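Local coordinates for protein methylglyoxal reductase (NADPH-dependent) (Candida albicans SC5314, PDB 6KWS) that probably reduces methylglyoxal and related carbonyl compounds with NADPH, as a member of the dihydroflavonol-4-reductase subfamily of the NAD(P)-dependent epimerase/dehydratase family, at residues Ala246-Ile249 and Ala250-Glu254. The protein carries 1 engineered substitution. Numbering follows the deposited sequence.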
# COMPACT_ATOMS: atom_id res chain seq x y z
N ALA A 246 -7.12 -5.88 4.84
CA ALA A 246 -8.04 -4.75 4.95
C ALA A 246 -8.73 -4.48 3.63
O ALA A 246 -9.93 -4.19 3.60
CB ALA A 246 -7.30 -3.50 5.44
N HIS A 247 -8.01 -4.60 2.51
CA HIS A 247 -8.67 -4.48 1.21
C HIS A 247 -9.86 -5.41 1.10
O HIS A 247 -10.87 -5.06 0.49
CB HIS A 247 -7.69 -4.76 0.08
CG HIS A 247 -6.79 -3.61 -0.22
ND1 HIS A 247 -5.75 -3.24 0.61
CD2 HIS A 247 -6.80 -2.72 -1.24
CE1 HIS A 247 -5.15 -2.18 0.10
NE2 HIS A 247 -5.77 -1.84 -1.02
N ILE A 248 -9.76 -6.61 1.68
CA ILE A 248 -10.86 -7.54 1.54
C ILE A 248 -11.97 -7.22 2.52
O ILE A 248 -13.15 -7.22 2.15
CB ILE A 248 -10.36 -8.98 1.67
CG1 ILE A 248 -9.57 -9.35 0.42
CG2 ILE A 248 -11.53 -9.93 1.91
CD1 ILE A 248 -8.52 -10.42 0.65
N ILE A 249 -11.63 -6.93 3.78
CA ILE A 249 -12.68 -6.53 4.71
C ILE A 249 -13.39 -5.28 4.20
O ILE A 249 -14.57 -5.08 4.48
CB ILE A 249 -12.12 -6.33 6.14
CG1 ILE A 249 -11.32 -7.55 6.61
CG2 ILE A 249 -13.24 -6.03 7.12
CD1 ILE A 249 -12.15 -8.80 6.76
N ALA A 250 -12.70 -4.48 3.39
CA ALA A 250 -13.24 -3.18 2.99
C ALA A 250 -14.47 -3.32 2.10
O ALA A 250 -15.32 -2.42 2.10
CB ALA A 250 -12.18 -2.36 2.27
N PHE A 251 -14.59 -4.40 1.32
CA PHE A 251 -15.82 -4.59 0.55
C PHE A 251 -16.73 -5.68 1.12
O PHE A 251 -17.91 -5.72 0.74
CB PHE A 251 -15.50 -4.88 -0.92
CG PHE A 251 -14.91 -6.25 -1.17
CD1 PHE A 251 -15.72 -7.38 -1.23
CD2 PHE A 251 -13.55 -6.39 -1.39
CE1 PHE A 251 -15.18 -8.64 -1.47
CE2 PHE A 251 -13.01 -7.64 -1.63
CZ PHE A 251 -13.83 -8.77 -1.67
N GLU A 252 -16.24 -6.54 2.00
CA GLU A 252 -17.10 -7.57 2.57
C GLU A 252 -17.95 -7.04 3.72
O GLU A 252 -19.07 -7.50 3.94
CB GLU A 252 -16.26 -8.75 3.08
CG GLU A 252 -15.61 -9.61 2.01
CD GLU A 252 -14.96 -10.85 2.62
OE1 GLU A 252 -14.41 -10.76 3.75
OE2 GLU A 252 -15.00 -11.93 1.98
N ASN A 253 -17.41 -6.10 4.48
CA ASN A 253 -18.15 -5.41 5.53
C ASN A 253 -18.88 -4.22 4.93
O ASN A 253 -18.28 -3.39 4.23
CB ASN A 253 -17.20 -4.97 6.64
CG ASN A 253 -17.88 -4.19 7.72
OD1 ASN A 253 -19.09 -3.97 7.67
ND2 ASN A 253 -17.11 -3.78 8.72
N GLU A 254 -20.18 -4.13 5.20
CA GLU A 254 -20.98 -3.06 4.62
C GLU A 254 -20.64 -1.71 5.26
O GLU A 254 -20.69 -0.68 4.58
CB GLU A 254 -22.48 -3.37 4.76
CG GLU A 254 -22.91 -4.80 4.36
CD GLU A 254 -22.55 -5.90 5.41
OE1 GLU A 254 -21.94 -6.93 5.02
OE2 GLU A 254 -22.86 -5.73 6.61
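Ala246 O takes the amide of Ala250 (N to O 2.8 Å), Ile248 O that of Glu252 and Ile249 O that of Asn253 (N to O 3.0 Å), all i to i+4 bonds of the last turns of helix 240-252. Ile248 O also accepts Phe251 N at 3.3 Å, an i to i+3 bond whose donor stands above the carbonyl plane, so this oxygen is shared by two amides, the Phe251 one much less well aligned. Chi1 of Phe251 (72°) tucks CG into the cleft flanked by the residue's own N and C, turning the ring back along the helix until Ile248 O rests over one face, 3.6 Å from the ring plane and nearer the ring's margin than its centre. Ile248 and Glu252 run side by side: CG2 of Ile248 meets OE1 of Glu252 at 3.5 Å, while the carboxylate has a long, weak ion pair with Lys24. Asn253, the first residue to leave helical backbone angles, brings CB to 3.4 Å from Ile249 O, and its side-chain amide hydrogen-bonds both ways, OD1 to Asp255 N and ND2 to Leu315 O. Phe251 packs on Leu21, Val77 and Leu79, and Ala250 on Ile192, whereas His247, whose NE2 is hydrogen-bonded to Thr124 OG1, lies close to the NADPH-binding residues Ile13 and Leu81. The whole illustrates the C-terminal end of an alpha-helix packed against the central sheet of a Rossmann-type reductase.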